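PDB 2J8H: titin from Homo sapiens, which serves as a giant elastic protein of muscle, represented here by a rigid pair of A-band immunoglobulin domains, and also has serine/threonine kinase activity. Local coordinates for residues A[49-53]-A[64-69]. Numbering follows the deposited sequence.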
loop_
_atom_site.group_PDB
_atom_site.type_symbol
_atom_site.label_atom_id
_atom_site.label_comp_id
_atom_site.label_asym_id
_atom_site.label_seq_id
_atom_site.Cartn_x
_atom_site.Cartn_y
_atom_site.Cartn_z
ATOM N N GLY A 49 -7.666 0.664 -18.309
ATOM C CA GLY A 49 -8.303 1.173 -17.122
ATOM C C GLY A 49 -7.681 0.664 -15.839
ATOM O O GLY A 49 -8.000 1.146 -14.774
ATOM N N LEU A 50 -6.831 -0.346 -15.941
ATOM C CA LEU A 50 -6.268 -1.047 -14.794
ATOM C C LEU A 50 -4.766 -0.759 -14.788
ATOM O O LEU A 50 -4.316 0.220 -14.163
ATOM C CB LEU A 50 -6.563 -2.530 -14.948
ATOM C CG LEU A 50 -8.075 -2.856 -14.975
ATOM C CD1 LEU A 50 -8.329 -4.079 -15.855
ATOM C CD2 LEU A 50 -8.607 -3.074 -13.572
ATOM N N LYS A 51 -4.007 -1.525 -15.560
ATOM C CA LYS A 51 -2.563 -1.308 -15.647
ATOM C C LYS A 51 -2.260 0.048 -16.235
ATOM O O LYS A 51 -1.338 0.714 -15.784
ATOM C CB LYS A 51 -1.896 -2.367 -16.525
ATOM C CG LYS A 51 -0.361 -2.281 -16.573
ATOM C CD LYS A 51 0.255 -2.455 -15.175
ATOM C CE LYS A 51 1.801 -2.382 -15.179
ATOM N NZ LYS A 51 2.291 -2.494 -13.785
ATOM N N TYR A 52 -3.029 0.442 -17.262
ATOM C CA TYR A 52 -2.771 1.680 -18.002
ATOM C C TYR A 52 -4.012 2.535 -18.090
ATOM O O TYR A 52 -5.056 2.059 -18.525
ATOM C CB TYR A 52 -2.336 1.376 -19.429
ATOM C CG TYR A 52 -1.068 0.591 -19.554
ATOM C CD1 TYR A 52 -1.084 -0.703 -20.055
ATOM C CD2 TYR A 52 0.161 1.145 -19.200
ATOM C CE1 TYR A 52 0.081 -1.434 -20.201
ATOM C CE2 TYR A 52 1.350 0.411 -19.336
ATOM C CZ TYR A 52 1.299 -0.871 -19.842
ATOM O OH TYR A 52 2.443 -1.637 -19.971
ATOM N N ARG A 53 -3.881 3.796 -17.691
ATOM C CA ARG A 53 -4.940 4.783 -17.832
ATOM C C ARG A 53 -4.363 5.975 -18.549
ATOM O O ARG A 53 -3.282 6.439 -18.208
ATOM C CB ARG A 53 -5.437 5.241 -16.462
ATOM C CG ARG A 53 -6.343 4.299 -15.773
ATOM C CD ARG A 53 -6.668 4.800 -14.378
ATOM N NE ARG A 53 -5.598 4.436 -13.472
ATOM C CZ ARG A 53 -5.343 5.037 -12.303
ATOM N NH1 ARG A 53 -6.084 6.068 -11.887
ATOM N NH2 ARG A 53 -4.331 4.589 -11.537
ATOM N N LEU A 64 -0.209 9.546 -18.759
ATOM C CA LEU A 64 -0.372 8.122 -18.729
ATOM C C LEU A 64 -0.067 7.691 -17.313
ATOM O O LEU A 64 0.986 8.033 -16.772
ATOM C CB LEU A 64 0.617 7.481 -19.687
ATOM C CG LEU A 64 0.755 5.943 -19.613
ATOM C CD1 LEU A 64 -0.492 5.262 -20.128
ATOM C CD2 LEU A 64 2.007 5.515 -20.419
ATOM N N ILE A 65 -0.975 6.941 -16.712
ATOM C CA ILE A 65 -0.751 6.358 -15.416
ATOM C C ILE A 65 -0.523 4.862 -15.581
ATOM O O ILE A 65 -1.378 4.151 -16.103
ATOM C CB ILE A 65 -1.944 6.585 -14.456
ATOM C CG1 ILE A 65 -2.352 8.070 -14.446
ATOM C CG2 ILE A 65 -1.591 6.099 -13.018
ATOM C CD1 ILE A 65 -3.704 8.357 -13.768
ATOM N N ILE A 66 0.644 4.400 -15.115
ATOM C CA ILE A 66 1.001 2.985 -15.101
ATOM C C ILE A 66 0.903 2.549 -13.673
ATOM O O ILE A 66 1.662 3.018 -12.844
ATOM C CB ILE A 66 2.442 2.748 -15.587
ATOM C CG1 ILE A 66 2.660 3.450 -16.928
ATOM C CG2 ILE A 66 2.755 1.264 -15.687
ATOM C CD1 ILE A 66 4.104 3.498 -17.368
ATOM N N ALA A 67 -0.016 1.631 -13.398
ATOM C CA ALA A 67 -0.292 1.230 -12.047
ATOM C C ALA A 67 0.736 0.259 -11.546
ATOM O O ALA A 67 1.226 -0.608 -12.296
ATOM C CB ALA A 67 -1.677 0.600 -11.947
ATOM N N SER A 68 1.041 0.384 -10.253
ATOM C CA SER A 68 1.722 -0.667 -9.545
ATOM C C SER A 68 2.925 -1.170 -10.314
ATOM O O SER A 68 2.955 -2.314 -10.798
ATOM C CB SER A 68 0.738 -1.807 -9.266
ATOM O OG SER A 68 -0.261 -1.369 -8.352
ATOM N N VAL A 69 3.912 -0.292 -10.447
ATOM C CA VAL A 69 5.025 -0.574 -11.325
ATOM C C VAL A 69 5.900 -1.709 -10.821
ATOM O O VAL A 69 6.126 -1.851 -9.622
ATOM C CB VAL A 69 5.854 0.691 -11.654
ATOM C CG1 VAL A 69 5.005 1.640 -12.434
ATOM C CG2 VAL A 69 6.419 1.356 -10.399
HETATM O O HOH W 1 -3.189 2.960 -14.328
#
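Leu64 enters the contact through its backbone and its side chain. Leu64 CA lies 3.4 Å from Arg53 O, a CA-H...O contact. Leu64 CD1 is 4.3 Å from CD2 of the Tyr52 ring. Ile65 follows as the hydrogen-bonded partner of Arg53: Ile65 N donates to Arg53 O at 2.8 Å, and Arg53 N donates to Ile65 O at 3.0 Å. The guanidinium of Arg53 lays one face over Ile65, with Arg53 NH2 3.5 Å from Ile65 CG2. Water 1 accepts from Arg53 NE at 3.0 Å and lies within hydrogen-bonding distance of Ile65 O (2.8 Å) and Leu50 O (3.0 Å). Ile66 pairs with Tyr52 without direct backbone hydrogen bonds between them. Ile66 CG2 sits 4.0 Å from Tyr52 CE2, and the Ile66 side chain also packs on Leu24 and, across the core, on Leu94 of the opposing sheet. Strands 52-57 and 61-66 form the antiparallel D-E hairpin of the first I-set immunoglobulin beta sandwich, with 52-57 outermost in its sheet within this chain. Past the strand, Ala67 N still donates to Lys51 O at 2.9 Å. Ala67 CB meets Leu50 O at 3.5 Å. Lys51 reaches along the segment, and its NZ donates to Ala67 O at 2.6 Å. The same ammonium forms a salt bridge with Asp73. The Val69 side chain packs on Leu94 and Val96.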